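Long-range contact in putative hyaluronoglucosaminidase (Clostridium perfringens, PDB 6PWI), which probably acts as a hexosaminidase of glycoside hydrolase family 84, this chain holding the catalytic domain of a longer, probably cell-wall-anchored protein: residues Asn249-Thr254 and Val288-Phe293. Residues are numbered along the deposited sequence; the frame is centred on the assembly and turned at random.
Sequences NKFIWT and VGVRQF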
ATOM      1  N   ASN A 249     -12.003   2.836   0.418  1.00 22.20           N
ATOM      2  CA  ASN A 249     -11.047   1.974  -0.248  1.00 22.28           C
ATOM      3  C   ASN A 249     -11.852   0.856  -0.918  1.00 22.21           C
ATOM      4  O   ASN A 249     -11.950  -0.247  -0.387  1.00 22.10           O
ATOM      5  CB  ASN A 249     -10.023   1.485   0.787  1.00 22.32           C
ATOM      6  CG  ASN A 249      -8.755   0.869   0.225  1.00 23.25           C
ATOM      7  OD1 ASN A 249      -7.681   1.081   0.777  1.00 23.47           O
ATOM      8  ND2 ASN A 249      -8.846   0.087  -0.842  1.00 23.59           N
ATOM      9  N   LYS A 250     -12.452   1.155  -2.077  1.00 23.01           N
ATOM     10  CA  LYS A 250     -13.521   0.337  -2.637  1.00 24.14           C
ATOM     11  C   LYS A 250     -13.025  -1.070  -2.950  1.00 23.67           C
ATOM     12  O   LYS A 250     -11.884  -1.258  -3.365  1.00 24.36           O
ATOM     13  CB  LYS A 250     -14.032   0.876  -3.978  1.00 25.26           C
ATOM     14  CG  LYS A 250     -14.435   2.343  -4.021  1.00 29.24           C
ATOM     15  CD  LYS A 250     -14.893   2.800  -5.411  1.00 32.04           C
ATOM     16  CE  LYS A 250     -13.842   2.697  -6.504  1.00 32.39           C
ATOM     17  NZ  LYS A 250     -12.745   3.691  -6.356  1.00 32.34           N
ATOM     18  N   PHE A 251     -13.932  -2.039  -2.786  1.00 22.32           N
ATOM     19  CA  PHE A 251     -13.760  -3.404  -3.246  1.00 21.91           C
ATOM     20  C   PHE A 251     -14.037  -3.458  -4.748  1.00 22.86           C
ATOM     21  O   PHE A 251     -15.171  -3.238  -5.176  1.00 23.95           O
ATOM     22  CB  PHE A 251     -14.740  -4.303  -2.489  1.00 20.96           C
ATOM     23  CG  PHE A 251     -14.582  -5.785  -2.714  1.00 21.08           C
ATOM     24  CD1 PHE A 251     -13.908  -6.576  -1.790  1.00 21.17           C
ATOM     25  CD2 PHE A 251     -15.122  -6.397  -3.837  1.00 20.70           C
ATOM     26  CE1 PHE A 251     -13.775  -7.944  -1.981  1.00 20.56           C
ATOM     27  CE2 PHE A 251     -14.984  -7.765  -4.029  1.00 21.21           C
ATOM     28  CZ  PHE A 251     -14.317  -8.536  -3.099  1.00 20.78           C
ATOM     29  N   ILE A 252     -12.998  -3.756  -5.538  1.00 22.53           N
ATOM     30  CA  ILE A 252     -13.138  -3.904  -6.979  1.00 22.70           C
ATOM     31  C   ILE A 252     -13.053  -5.385  -7.348  1.00 23.87           C
ATOM     32  O   ILE A 252     -12.035  -6.041  -7.110  1.00 23.97           O
ATOM     33  CB  ILE A 252     -12.081  -3.063  -7.715  1.00 22.27           C
ATOM     34  CG1 ILE A 252     -12.234  -1.573  -7.392  1.00 21.79           C
ATOM     35  CG2 ILE A 252     -12.133  -3.336  -9.212  1.00 21.77           C
ATOM     36  CD1 ILE A 252     -10.948  -0.791  -7.464  1.00 20.94           C
ATOM     37  N   TRP A 253     -14.139  -5.907  -7.932  1.00 23.74           N
ATOM     38  CA  TRP A 253     -14.204  -7.323  -8.255  1.00 23.23           C
ATOM     39  C   TRP A 253     -13.639  -7.525  -9.656  1.00 23.05           C
ATOM     40  O   TRP A 253     -13.738  -6.620 -10.476  1.00 24.36           O
ATOM     41  CB  TRP A 253     -15.643  -7.839  -8.124  1.00 23.21           C
ATOM     42  CG  TRP A 253     -15.729  -9.336  -8.178  1.00 23.55           C
ATOM     43  CD1 TRP A 253     -15.404 -10.217  -7.183  1.00 22.84           C
ATOM     44  CD2 TRP A 253     -16.134 -10.133  -9.305  1.00 22.59           C
ATOM     45  NE1 TRP A 253     -15.582 -11.503  -7.612  1.00 22.26           N
ATOM     46  CE2 TRP A 253     -16.028 -11.486  -8.909  1.00 22.38           C
ATOM     47  CE3 TRP A 253     -16.577  -9.838 -10.601  1.00 22.56           C
ATOM     48  CZ2 TRP A 253     -16.357 -12.538  -9.765  1.00 21.96           C
ATOM     49  CZ3 TRP A 253     -16.904 -10.879 -11.445  1.00 22.71           C
ATOM     50  CH2 TRP A 253     -16.792 -12.210 -11.030  1.00 22.22           C
ATOM     51  N   THR A 254     -13.041  -8.695  -9.922  1.00 22.74           N
ATOM     52  CA  THR A 254     -12.401  -8.953 -11.211  1.00 22.94           C
ATOM     53  C   THR A 254     -12.812 -10.316 -11.770  1.00 22.49           C
ATOM     54  O   THR A 254     -13.268 -11.179 -11.024  1.00 21.97           O
ATOM     55  CB  THR A 254     -10.868  -8.879 -11.123  1.00 22.52           C
ATOM     56  OG1 THR A 254     -10.403  -9.823 -10.155  1.00 22.26           O
ATOM     57  CG2 THR A 254     -10.364  -7.490 -10.795  1.00 22.15           C
ATOM     58  N   VAL A 288     -24.563  -6.880  -4.126  1.00 30.34           N
ATOM     59  CA  VAL A 288     -24.023  -6.782  -2.778  1.00 29.90           C
ATOM     60  C   VAL A 288     -23.183  -5.515  -2.613  1.00 29.33           C
ATOM     61  O   VAL A 288     -22.568  -5.336  -1.568  1.00 31.35           O
ATOM     62  CB  VAL A 288     -23.291  -8.059  -2.311  1.00 31.05           C
ATOM     63  CG1 VAL A 288     -24.249  -9.221  -2.109  1.00 30.39           C
ATOM     64  CG2 VAL A 288     -22.147  -8.462  -3.231  1.00 31.80           C
ATOM     65  N   GLY A 289     -23.165  -4.637  -3.629  1.00 27.95           N
ATOM     66  CA  GLY A 289     -22.637  -3.288  -3.454  1.00 25.99           C
ATOM     67  C   GLY A 289     -21.372  -2.969  -4.261  1.00 25.19           C
ATOM     68  O   GLY A 289     -20.883  -1.844  -4.207  1.00 24.86           O
ATOM     69  N   VAL A 290     -20.843  -3.946  -5.006  1.00 24.01           N
ATOM     70  CA  VAL A 290     -19.696  -3.719  -5.875  1.00 23.77           C
ATOM     71  C   VAL A 290     -20.070  -2.697  -6.950  1.00 24.77           C
ATOM     72  O   VAL A 290     -21.096  -2.833  -7.611  1.00 25.25           O
ATOM     73  CB  VAL A 290     -19.178  -5.028  -6.502  1.00 22.78           C
ATOM     74  CG1 VAL A 290     -18.012  -4.770  -7.441  1.00 21.91           C
ATOM     75  CG2 VAL A 290     -18.795  -6.058  -5.449  1.00 22.35           C
ATOM     76  N   ARG A 291     -19.205  -1.690  -7.143  1.00 25.96           N
ATOM     77  CA  ARG A 291     -19.500  -0.583  -8.044  1.00 26.06           C
ATOM     78  C   ARG A 291     -18.329  -0.308  -8.995  1.00 26.01           C
ATOM     79  O   ARG A 291     -18.305   0.726  -9.664  1.00 25.06           O
ATOM     80  CB  ARG A 291     -19.907   0.658  -7.239  1.00 25.47           C
ATOM     81  CG  ARG A 291     -21.279   0.565  -6.584  1.00 25.88           C
ATOM     82  CD  ARG A 291     -22.436   0.561  -7.571  1.00 27.74           C
ATOM     83  NE  ARG A 291     -23.751   0.429  -6.948  1.00 29.34           N
ATOM     84  CZ  ARG A 291     -24.272  -0.699  -6.458  1.00 30.08           C
ATOM     85  NH1 ARG A 291     -25.477  -0.680  -5.919  1.00 29.79           N
ATOM     86  NH2 ARG A 291     -23.604  -1.839  -6.504  1.00 30.57           N
ATOM     87  N   GLN A 292     -17.360  -1.234  -9.049  1.00 25.19           N
ATOM     88  CA  GLN A 292     -16.238  -1.146  -9.973  1.00 24.45           C
ATOM     89  C   GLN A 292     -15.704  -2.549 -10.251  1.00 23.73           C
ATOM     90  O   GLN A 292     -15.651  -3.388  -9.355  1.00 24.39           O
ATOM     91  CB  GLN A 292     -15.143  -0.212  -9.452  1.00 24.49           C
ATOM     92  CG  GLN A 292     -14.171   0.221 -10.540  1.00 25.46           C
ATOM     93  CD  GLN A 292     -13.208   1.320 -10.152  1.00 27.50           C
ATOM     94  OE1 GLN A 292     -13.028   1.657  -8.978  1.00 28.06           O
ATOM     95  NE2 GLN A 292     -12.570   1.891 -11.161  1.00 26.82           N
ATOM     96  N   PHE A 293     -15.301  -2.781 -11.504  1.00 22.71           N
ATOM     97  CA  PHE A 293     -14.968  -4.115 -11.971  1.00 22.95           C
ATOM     98  C   PHE A 293     -13.673  -4.095 -12.781  1.00 22.53           C
ATOM     99  O   PHE A 293     -13.372  -3.114 -13.456  1.00 22.50           O
ATOM    100  CB  PHE A 293     -16.130  -4.671 -12.800  1.00 23.38           C
ATOM    101  CG  PHE A 293     -17.405  -4.869 -12.024  1.00 23.79           C
ATOM    102  CD1 PHE A 293     -17.629  -6.040 -11.314  1.00 24.24           C
ATOM    103  CD2 PHE A 293     -18.378  -3.881 -11.991  1.00 24.01           C
ATOM    104  CE1 PHE A 293     -18.801  -6.223 -10.591  1.00 24.36           C
ATOM    105  CE2 PHE A 293     -19.546  -4.060 -11.261  1.00 24.95           C
ATOM    106  CZ  PHE A 293     -19.759  -5.231 -10.567  1.00 24.85           C
TER
HETATM  107  O   HOH W   1     -17.093  -1.097  -5.563  1.00 20.34           O
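Trp-253 N donates to Gln-292 O at 3.3 Å, a long hydrogen bond with an angle of 145° at the hydrogen. The donor is tilted 17° from the carbonyl plane. A second backbone bond, between Trp-253 and Gly-294, completes a parallel bridge of Trp-253 with Phe-293, whose CA atoms, Trp-253 CA and Phe-293 CA, lie 5.0 Å apart. Two CA-H...O contacts accompany it, Ile-252 CA to Gln-292 O and, at 3.2 Å, Phe-293 CA to Trp-253 O. Nearer Lys-250 the backbones diverge, Phe-251 CA and Val-290 CA being 6.5 Å apart; a water enters there, donating to Phe-251 O and accepting from Arg-291 N.

The bridge belongs to adjacent strands of the parallel (beta/alpha)8 barrel, 250-255 and 293-296, and the water lies where the incoming loop has not yet joined the strand. The intervening helix 268-286 ends in a Schellman motif with Gly-289, at positive phi, as its C-prime residue.

Apolar contacts lie on two faces. On the helix side, Val-290 straddles the strand's side chains: its CG1, anti to the backbone N (chi1 178°), meets Trp-253 CB at 3.9 Å, while CG2 approaches Phe-251 CD2 obliquely at 4.0 Å. Trp-253 CE3 and Phe-293 CD1 meet edge to edge at 4.0 Å, and Phe-282 of the helix stacks on the Phe-293 ring. On the barrel-interior face, Ile-252 and Gln-292 run side by side, Ile-252 CG1 lying 3.8 Å from Gln-292 CB.

Gln-292 NE2 bonds to Glu-326 O, and Lys-250 NZ, close to the Gln-292 amide but not hydrogen-bonded to it, to Asn-209 O.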